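Local structure of probable acrylyl-CoA reductase AcuI (Escherichia coli, 1O89) at residues L217-F222 / D242-K247; K230-G235 / L249-Y254; M143-A148 / E309-Q314. The protein probably catalyses the NADPH-dependent reduction of acrylyl-CoA to propanoyl-CoA, working as a homodimer in the cytoplasm. One frame throughout, in Å; residues are numbered along the deposited sequence.

Contact 1: residues L217-F222 / D242-K247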
loop_
_atom_site.group_PDB
_atom_site.type_symbol
_atom_site.label_atom_id
_atom_site.label_comp_id
_atom_site.label_asym_id
_atom_site.label_seq_id
_atom_site.Cartn_x
_atom_site.Cartn_y
_atom_site.Cartn_z
ATOM N N LEU A 217 -7.223 -11.235 20.613
ATOM C CA LEU A 217 -6.893 -10.029 21.357
ATOM C C LEU A 217 -8.096 -9.074 21.432
ATOM O O LEU A 217 -8.913 -9.041 20.514
ATOM C CB LEU A 217 -5.712 -9.335 20.669
ATOM C CG LEU A 217 -4.520 -10.244 20.341
ATOM C CD1 LEU A 217 -3.413 -9.465 19.671
ATOM C CD2 LEU A 217 -4.008 -10.931 21.599
ATOM N N PRO A 218 -8.213 -8.298 22.512
ATOM C CA PRO A 218 -9.240 -7.248 22.587
ATOM C C PRO A 218 -8.925 -6.026 21.708
ATOM O O PRO A 218 -7.755 -5.682 21.515
ATOM C CB PRO A 218 -9.256 -6.865 24.078
ATOM C CG PRO A 218 -7.919 -7.260 24.610
ATOM C CD PRO A 218 -7.405 -8.372 23.743
ATOM N N ARG A 219 -9.970 -5.382 21.186
ATOM C CA ARG A 219 -9.811 -4.194 20.344
ATOM C C ARG A 219 -9.248 -3.004 21.122
ATOM O O ARG A 219 -8.686 -2.086 20.517
ATOM C CB ARG A 219 -11.150 -3.795 19.705
ATOM C CG ARG A 219 -11.036 -2.822 18.501
ATOM C CD ARG A 219 -12.058 -1.671 18.525
ATOM N NE ARG A 219 -11.514 -0.426 19.086
ATOM C CZ ARG A 219 -11.789 0.087 20.300
ATOM N NH1 ARG A 219 -12.608 -0.519 21.157
ATOM N NH2 ARG A 219 -11.221 1.233 20.665
ATOM N N ASP A 220 -9.406 -3.031 22.449
ATOM C CA ASP A 220 -8.940 -1.958 23.332
ATOM C C ASP A 220 -7.419 -1.789 23.333
ATOM O O ASP A 220 -6.923 -0.690 23.596
ATOM C CB ASP A 220 -9.433 -2.194 24.772
ATOM C CG ASP A 220 -10.943 -2.072 24.898
ATOM O OD1 ASP A 220 -11.592 -1.702 23.895
ATOM O OD2 ASP A 220 -11.577 -2.327 25.950
ATOM N N GLU A 221 -6.691 -2.870 23.038
ATOM C CA GLU A 221 -5.226 -2.846 22.973
ATOM C C GLU A 221 -4.722 -2.247 21.659
ATOM O O GLU A 221 -3.534 -1.964 21.524
ATOM C CB GLU A 221 -4.650 -4.260 23.116
ATOM C CG GLU A 221 -4.721 -4.859 24.514
ATOM C CD GLU A 221 -4.359 -6.339 24.550
ATOM O OE1 GLU A 221 -3.922 -6.876 23.505
ATOM O OE2 GLU A 221 -4.513 -6.967 25.624
ATOM N N PHE A 222 -5.622 -2.073 20.698
ATOM C CA PHE A 222 -5.285 -1.525 19.389
ATOM C C PHE A 222 -5.783 -0.088 19.261
ATOM O O PHE A 222 -6.643 0.215 18.436
ATOM C CB PHE A 222 -5.873 -2.417 18.290
ATOM C CG PHE A 222 -5.195 -3.749 18.182
ATOM C CD1 PHE A 222 -5.526 -4.777 19.046
ATOM C CD2 PHE A 222 -4.207 -3.961 17.236
ATOM C CE1 PHE A 222 -4.893 -6.001 18.965
ATOM C CE2 PHE A 222 -3.570 -5.186 17.136
ATOM C CZ PHE A 222 -3.910 -6.208 18.004
ATOM N N ASP A 242 -9.151 3.642 11.111
ATOM C CA ASP A 242 -8.965 4.551 12.246
ATOM C C ASP A 242 -7.687 4.183 13.012
ATOM O O ASP A 242 -6.675 3.887 12.386
ATOM C CB ASP A 242 -10.223 4.536 13.128
ATOM C CG ASP A 242 -10.330 5.757 14.022
ATOM O OD1 ASP A 242 -10.364 6.890 13.495
ATOM O OD2 ASP A 242 -10.392 5.676 15.263
ATOM N N LYS A 243 -7.744 4.176 14.347
ATOM C CA LYS A 243 -6.586 3.923 15.194
ATOM C C LYS A 243 -6.150 2.453 15.189
ATOM O O LYS A 243 -4.971 2.169 15.357
ATOM C CB LYS A 243 -6.866 4.379 16.637
ATOM C CG LYS A 243 -6.804 5.891 16.832
ATOM C CD LYS A 243 -7.595 6.364 18.060
ATOM C CE LYS A 243 -7.361 7.855 18.364
ATOM N NZ LYS A 243 -6.500 8.556 17.338
ATOM N N VAL A 244 -7.088 1.524 15.013
ATOM C CA VAL A 244 -6.745 0.096 14.975
ATOM C C VAL A 244 -5.850 -0.213 13.789
ATOM O O VAL A 244 -4.900 -0.979 13.908
ATOM C CB VAL A 244 -7.994 -0.813 14.899
ATOM C CG1 VAL A 244 -7.604 -2.267 14.513
ATOM C CG2 VAL A 244 -8.745 -0.791 16.206
ATOM N N LEU A 245 -6.171 0.388 12.649
ATOM C CA LEU A 245 -5.377 0.242 11.441
ATOM C C LEU A 245 -4.001 0.885 11.646
ATOM O O LEU A 245 -2.996 0.338 11.221
ATOM C CB LEU A 245 -6.091 0.882 10.244
ATOM C CG LEU A 245 -5.331 0.919 8.898
ATOM C CD1 LEU A 245 -4.839 -0.476 8.469
ATOM C CD2 LEU A 245 -6.197 1.519 7.795
ATOM N N ALA A 246 -3.972 2.049 12.283
ATOM C CA ALA A 246 -2.708 2.747 12.557
ATOM C C ALA A 246 -1.782 1.881 13.424
ATOM O O ALA A 246 -0.598 1.756 13.137
ATOM C CB ALA A 246 -2.966 4.122 13.231
ATOM N N LYS A 247 -2.331 1.252 14.457
ATOM C CA LYS A 247 -1.540 0.398 15.345
ATOM C C LYS A 247 -0.950 -0.790 14.578
ATOM O O LYS A 247 0.241 -1.072 14.687
ATOM C CB LYS A 247 -2.407 -0.089 16.506
ATOM C CG LYS A 247 -1.699 -1.019 17.500
ATOM C CD LYS A 247 -0.914 -0.259 18.529
ATOM C CE LYS A 247 -0.951 -0.949 19.879
ATOM N NZ LYS A 247 0.117 -0.449 20.733
#
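V244 pushes its CG2 methyl into the bend of the chain between R219 and F222. The methyl meets the F222 carbonyl first, with CG2 3.2 Å from F222 O, and its next neighbours are R219 CG at 3.8 Å and F222 CB at 3.9 Å. CG2 stands anti to the V244 carbonyl carbon, while CG1, anti to the backbone N (chi1 166°), comes up less closely to F222 CB. On the backbone of the same residue, the V244 CA lies 3.5 Å from F222 O in a CA-H...O contact, and both it and the methyl crowd the same carbonyl oxygen. R219 passes across V244 with its aliphatic part, and the methyl sits at the edge of the guanidinium, near its plane. R219 NH1 forms a salt bridge with D220 OD1 at 3.2 Å.

These residues sit in the Rossmann-type nucleotide-binding domain of the medium-chain dehydrogenase fold: 217-222 runs off the C-terminal end of strand 213-218, an outer strand of the parallel sheet, and 242-247 lies on helix 242-250. R219 is an NADP(+)-binding residue, with its side chain close to G200 of the same site; V244 therefore packs against the aliphatic part of a cofactor-binding arginine.

One turn further along the helix, K247 crosses the F222 ring at about a right angle, its CG 3.9 Å from F222 CD2 in an oblique approach. Kinked twice beyond CG, the lysine chain then carries CE to within 3.2 Å of E221 O, while NZ goes on to a salt bridge with E229. The F222 ring also takes L217 CB and P218 O at its edge, in plane, and reaches V198 of the neighbouring strand 195-199.

Contact 2: residues K230-G235 / L249-Y254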
loop_
_atom_site.group_PDB
_atom_site.type_symbol
_atom_site.label_atom_id
_atom_site.label_comp_id
_atom_site.label_asym_id
_atom_site.label_seq_id
_atom_site.Cartn_x
_atom_site.Cartn_y
_atom_site.Cartn_z
ATOM N N LYS A 230 7.129 -2.804 18.088
ATOM C CA LYS A 230 7.753 -4.107 17.845
ATOM C C LYS A 230 7.077 -4.810 16.666
ATOM O O LYS A 230 5.840 -4.804 16.550
ATOM C CB LYS A 230 7.684 -4.996 19.090
ATOM C CG LYS A 230 8.437 -6.312 18.933
ATOM C CD LYS A 230 8.191 -7.284 20.075
ATOM C CE LYS A 230 9.143 -8.472 19.957
ATOM N NZ LYS A 230 8.839 -9.543 20.941
ATOM N N GLN A 231 7.895 -5.405 15.801
ATOM C CA GLN A 231 7.419 -6.126 14.619
ATOM C C GLN A 231 6.814 -7.477 15.016
ATOM O O GLN A 231 7.534 -8.359 15.471
ATOM C CB GLN A 231 8.578 -6.383 13.648
ATOM C CG GLN A 231 9.021 -5.186 12.823
ATOM C CD GLN A 231 10.367 -5.417 12.159
ATOM O OE1 GLN A 231 10.436 -5.955 11.056
ATOM N NE2 GLN A 231 11.439 -5.029 12.840
ATOM N N VAL A 232 5.500 -7.633 14.838
ATOM C CA VAL A 232 4.824 -8.899 15.159
ATOM C C VAL A 232 4.019 -9.533 14.008
ATOM O O VAL A 232 3.865 -10.748 13.994
ATOM C CB VAL A 232 3.931 -8.780 16.445
ATOM C CG1 VAL A 232 4.790 -8.690 17.703
ATOM C CG2 VAL A 232 2.991 -7.590 16.382
ATOM N N TRP A 233 3.525 -8.756 13.041
ATOM C CA TRP A 233 2.661 -9.332 11.980
ATOM C C TRP A 233 3.326 -9.455 10.608
ATOM O O TRP A 233 3.934 -8.504 10.116
ATOM C CB TRP A 233 1.357 -8.540 11.800
ATOM C CG TRP A 233 0.709 -8.086 13.041
ATOM C CD1 TRP A 233 0.424 -6.802 13.387
ATOM C CD2 TRP A 233 0.245 -8.905 14.107
ATOM N NE1 TRP A 233 -0.168 -6.764 14.624
ATOM C CE2 TRP A 233 -0.305 -8.046 15.086
ATOM C CE3 TRP A 233 0.242 -10.285 14.346
ATOM C CZ2 TRP A 233 -0.843 -8.520 16.282
ATOM C CZ3 TRP A 233 -0.297 -10.756 15.537
ATOM C CH2 TRP A 233 -0.826 -9.874 16.489
ATOM N N ALA A 234 3.174 -10.625 9.982
ATOM C CA ALA A 234 3.622 -10.832 8.598
ATOM C C ALA A 234 2.648 -10.185 7.629
ATOM O O ALA A 234 3.041 -9.658 6.575
ATOM C CB ALA A 234 3.742 -12.311 8.299
ATOM N N GLY A 235 1.372 -10.261 7.983
ATOM C CA GLY A 235 0.307 -9.666 7.210
ATOM C C GLY A 235 -0.887 -9.316 8.080
ATOM O O GLY A 235 -0.958 -9.701 9.257
ATOM N N LEU A 249 -0.303 -1.172 11.451
ATOM C CA LEU A 249 0.742 -0.740 10.530
ATOM C C LEU A 249 2.089 -0.566 11.222
ATOM O O LEU A 249 3.109 -0.953 10.684
ATOM C CB LEU A 249 0.351 0.568 9.839
ATOM C CG LEU A 249 -0.633 0.443 8.677
ATOM C CD1 LEU A 249 -1.240 1.802 8.380
ATOM C CD2 LEU A 249 0.039 -0.152 7.434
ATOM N N ALA A 250 2.080 0.024 12.416
ATOM C CA ALA A 250 3.297 0.209 13.193
ATOM C C ALA A 250 3.850 -1.118 13.736
ATOM O O ALA A 250 5.012 -1.189 14.134
ATOM C CB ALA A 250 3.045 1.171 14.321
ATOM N N GLN A 251 3.018 -2.163 13.725
ATOM C CA GLN A 251 3.406 -3.512 14.162
ATOM C C GLN A 251 3.782 -4.456 13.011
ATOM O O GLN A 251 4.146 -5.596 13.255
ATOM C CB GLN A 251 2.266 -4.163 14.960
ATOM C CG GLN A 251 2.012 -3.559 16.318
ATOM C CD GLN A 251 0.821 -4.187 17.029
ATOM O OE1 GLN A 251 -0.162 -4.611 16.394
ATOM N NE2 GLN A 251 0.889 -4.227 18.336
ATOM N N MET A 252 3.683 -3.996 11.766
ATOM C CA MET A 252 3.992 -4.844 10.608
ATOM C C MET A 252 5.492 -5.181 10.514
ATOM O O MET A 252 6.350 -4.312 10.662
ATOM C CB MET A 252 3.555 -4.162 9.319
ATOM C CG MET A 252 2.053 -3.927 9.186
ATOM S SD MET A 252 1.005 -5.413 9.455
ATOM C CE MET A 252 1.827 -6.519 8.286
ATOM N N ASN A 253 5.785 -6.462 10.296
ATOM C CA ASN A 253 7.115 -6.931 9.917
ATOM C C ASN A 253 7.608 -6.180 8.706
ATOM O O ASN A 253 6.804 -5.720 7.901
ATOM C CB ASN A 253 7.082 -8.408 9.522
ATOM C CG ASN A 253 6.928 -9.343 10.710
ATOM O OD1 ASN A 253 6.955 -8.915 11.877
ATOM N ND2 ASN A 253 6.784 -10.631 10.419
ATOM N N TYR A 254 8.927 -6.097 8.568
ATOM C CA TYR A 254 9.551 -5.609 7.348
ATOM C C TYR A 254 9.023 -6.372 6.129
ATOM O O TYR A 254 9.110 -7.599 6.071
ATOM C CB TYR A 254 11.076 -5.771 7.432
ATOM C CG TYR A 254 11.795 -5.016 6.355
ATOM C CD1 TYR A 254 11.876 -5.524 5.060
ATOM C CD2 TYR A 254 12.375 -3.778 6.616
ATOM C CE1 TYR A 254 12.530 -4.822 4.055
ATOM C CE2 TYR A 254 13.023 -3.071 5.624
ATOM C CZ TYR A 254 13.100 -3.601 4.345
ATOM O OH TYR A 254 13.741 -2.907 3.353
#
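The two segments meet in a single parallel bridge, W233 with M252 (CA to CA 4.9 Å): Q251 O accepts from both V232 N at 2.9 Å and W233 N at 3.2 Å, and W233 O takes N253 N. Q251 then grips the indole as well. Its side chain lies alongside W233, pointing the same way, and OE1 receives W233 NE1 at 2.8 Å; the donor stands above the amide's carbonyl plane, 48° out of it, and ring and amide planes are 73° apart. On one face of the indole, over its centre, rests V232 CG2. M252 comes to the edge instead: folded back at chi2 and chi3, it sets SD 5.2 Å from the centroid of the W233 five-membered ring, a Met-aromatic contact, and CE 3.4 Å from W233 O. Replacing W233 by an alanine would probably leave Q251 OE1 without its indole donor and open a gap beside V232 and M252. Farther out, the extended Q231 side chain accepts Y254 N through OE1 at 2.9 Å, while Y254 OH bonds to D287 of the second subunit. N253 folds over the same W233 carbonyl, its CG 3.2 Å from W233 O. The pairing, with helix 242-250 connecting strand 233-238 to the next parallel strands, is that of a beta-alpha-beta unit of the Rossmann-type cofactor domain.

Contact 3: residues M143-A148 / E309-Q314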
loop_
_atom_site.group_PDB
_atom_site.type_symbol
_atom_site.label_atom_id
_atom_site.label_comp_id
_atom_site.label_asym_id
_atom_site.label_seq_id
_atom_site.Cartn_x
_atom_site.Cartn_y
_atom_site.Cartn_z
ATOM N N MET A 143 -25.179 -16.265 -1.548
ATOM C CA MET A 143 -25.627 -15.184 -0.682
ATOM C C MET A 143 -25.158 -15.352 0.749
ATOM O O MET A 143 -25.030 -14.366 1.449
ATOM C CB MET A 143 -27.144 -15.047 -0.744
ATOM C CG MET A 143 -27.621 -14.652 -2.126
ATOM S SD MET A 143 -26.981 -13.035 -2.571
ATOM C CE MET A 143 -25.625 -13.415 -3.593
ATOM N N ILE A 144 -24.928 -16.590 1.186
ATOM C CA ILE A 144 -24.292 -16.840 2.470
ATOM C C ILE A 144 -22.891 -16.211 2.472
ATOM O O ILE A 144 -22.537 -15.507 3.417
ATOM C CB ILE A 144 -24.207 -18.350 2.769
ATOM C CG1 ILE A 144 -25.592 -18.899 3.125
ATOM C CG2 ILE A 144 -23.201 -18.640 3.928
ATOM C CD1 ILE A 144 -25.668 -20.400 3.094
ATOM N N ILE A 145 -22.124 -16.445 1.405
ATOM C CA ILE A 145 -20.780 -15.874 1.262
ATOM C C ILE A 145 -20.913 -14.356 1.263
ATOM O O ILE A 145 -20.381 -13.673 2.142
ATOM C CB ILE A 145 -20.083 -16.348 -0.059
ATOM C CG1 ILE A 145 -19.816 -17.854 -0.047
ATOM C CG2 ILE A 145 -18.764 -15.628 -0.273
ATOM C CD1 ILE A 145 -19.494 -18.410 -1.448
ATOM N N GLY A 146 -21.616 -13.857 0.258
ATOM C CA GLY A 146 -21.968 -12.454 0.163
ATOM C C GLY A 146 -20.818 -11.520 -0.206
ATOM O O GLY A 146 -19.710 -11.959 -0.519
ATOM N N THR A 147 -21.123 -10.226 -0.168
ATOM C CA THR A 147 -20.141 -9.166 -0.243
ATOM C C THR A 147 -19.036 -9.395 0.773
ATOM O O THR A 147 -17.856 -9.228 0.470
ATOM C CB THR A 147 -20.841 -7.810 0.037
ATOM O OG1 THR A 147 -21.479 -7.343 -1.158
ATOM C CG2 THR A 147 -19.856 -6.718 0.404
ATOM N N ALA A 148 -19.431 -9.730 1.991
ATOM C CA ALA A 148 -18.491 -9.984 3.086
ATOM C C ALA A 148 -17.448 -11.030 2.719
ATOM O O ALA A 148 -16.258 -10.800 2.893
ATOM C CB ALA A 148 -19.262 -10.412 4.367
ATOM N N GLU A 309 -16.190 -26.668 4.098
ATOM C CA GLU A 309 -17.605 -27.070 4.063
ATOM C C GLU A 309 -18.372 -26.607 5.302
ATOM O O GLU A 309 -19.542 -26.213 5.200
ATOM C CB GLU A 309 -17.754 -28.586 3.877
ATOM C CG GLU A 309 -17.391 -29.093 2.479
ATOM C CD GLU A 309 -18.000 -28.264 1.350
ATOM O OE1 GLU A 309 -19.150 -28.556 0.944
ATOM O OE2 GLU A 309 -17.329 -27.320 0.866
ATOM N N SER A 310 -17.708 -26.626 6.457
ATOM C CA SER A 310 -18.309 -26.179 7.718
ATOM C C SER A 310 -18.757 -24.714 7.692
ATOM O O SER A 310 -19.589 -24.296 8.503
ATOM C CB SER A 310 -17.331 -26.393 8.881
ATOM O OG SER A 310 -16.101 -25.720 8.649
ATOM N N PHE A 311 -18.202 -23.941 6.764
ATOM C CA PHE A 311 -18.596 -22.557 6.590
ATOM C C PHE A 311 -20.026 -22.412 6.024
ATOM O O PHE A 311 -20.750 -21.483 6.404
ATOM C CB PHE A 311 -17.589 -21.854 5.678
ATOM C CG PHE A 311 -17.927 -20.428 5.407
ATOM C CD1 PHE A 311 -17.587 -19.435 6.318
ATOM C CD2 PHE A 311 -18.602 -20.076 4.249
ATOM C CE1 PHE A 311 -17.908 -18.106 6.067
ATOM C CE2 PHE A 311 -18.923 -18.756 3.992
ATOM C CZ PHE A 311 -18.574 -17.770 4.899
ATOM N N TYR A 312 -20.416 -23.312 5.112
ATOM C CA TYR A 312 -21.729 -23.253 4.448
ATOM C C TYR A 312 -22.867 -23.782 5.313
ATOM O O TYR A 312 -24.004 -23.315 5.184
ATOM C CB TYR A 312 -21.728 -24.049 3.129
ATOM C CG TYR A 312 -20.773 -23.548 2.068
ATOM C CD1 TYR A 312 -21.129 -22.511 1.208
ATOM C CD2 TYR A 312 -19.518 -24.126 1.914
ATOM C CE1 TYR A 312 -20.246 -22.051 0.227
ATOM C CE2 TYR A 312 -18.635 -23.682 0.945
ATOM C CZ TYR A 312 -19.001 -22.641 0.102
ATOM O OH TYR A 312 -18.128 -22.184 -0.860
ATOM N N THR A 313 -22.578 -24.766 6.171
ATOM C CA THR A 313 -23.612 -25.379 7.015
ATOM C C THR A 313 -24.024 -24.497 8.195
ATOM O O THR A 313 -24.936 -24.862 8.933
ATOM C CB THR A 313 -23.195 -26.818 7.557
ATOM O OG1 THR A 313 -22.060 -26.743 8.519
ATOM C CG2 THR A 313 -22.690 -27.701 6.413
ATOM N N GLN A 314 -23.364 -23.352 8.385
ATOM C CA GLN A 314 -23.730 -22.433 9.467
ATOM C C GLN A 314 -25.209 -22.056 9.359
ATOM O O GLN A 314 -25.736 -21.886 8.262
ATOM C CB GLN A 314 -22.857 -21.164 9.455
ATOM C CG GLN A 314 -21.355 -21.432 9.683
ATOM C CD GLN A 314 -20.623 -20.300 10.404
ATOM O OE1 GLN A 314 -20.363 -19.238 9.818
ATOM N NE2 GLN A 314 -20.262 -20.538 11.669
#
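F311 is the first residue of 309-314 to meet helix 139-161. Its CG is anti to the backbone N (chi1 178°), which sends the ring out towards I144 and I145, and CE2 is the atom that arrives. I145 CG1 lies at the ring edge, near its plane, 4.2 Å from F311 CE2; I144 CG2 comes in obliquely, 4.3 Å from the same carbon. T183 of helix 179-190, which begins at the NADP(+)-binding loop, also touches this ring.

Y312 follows, in a short, weakly bonded helical turn held by Y312 N to E309 O at 3.0 Å. Its side chain leaves in another direction, with CG anti to the carbonyl carbon (chi1 -62°), and crosses I145 at a slant. The I145 CD1 methyl stands 4.1 Å from both Y312 CE1 and Y312 OH, while on the backbone side I144 CD1 lies 4.0 Å from Y312 O. K141, earlier in helix 139-161, makes a cation-pi contact with the tyrosine ring.

W300 and L303 of helix 293-306 also pack on I145, so this isoleucine is enclosed by more than the two aromatics. Across the pair of segments the contact is made by aliphatic carbons of two isoleucines against two aromatic rings, a phenol oxygen and one carbonyl; such a seam rests on shape and burial of apolar surface rather than on directed polar bonds.

How the contacts relate
Contacts 1 and 2 belong to one neighbourhood of the nucleotide-binding domain, their centres 13 Å apart. They share helix 242-250, their segments alternate along the chain, and they touch where the F222 ring meets Q251 OE1 and W233 CZ2. Both are partly buried, with charged or polar residues on the outside, yet contact 1 is mainly van der Waals packing beside a cofactor-binding arginine, whereas contact 2 is tied by backbone and side-chain hydrogen bonds. Contact 3 is remote, its nearest atoms about 16 Å from either. All four of its touching residues are buried, it is largely apolar, without hydrogen bonds across it, and it closes a long loop within which the other two are nested.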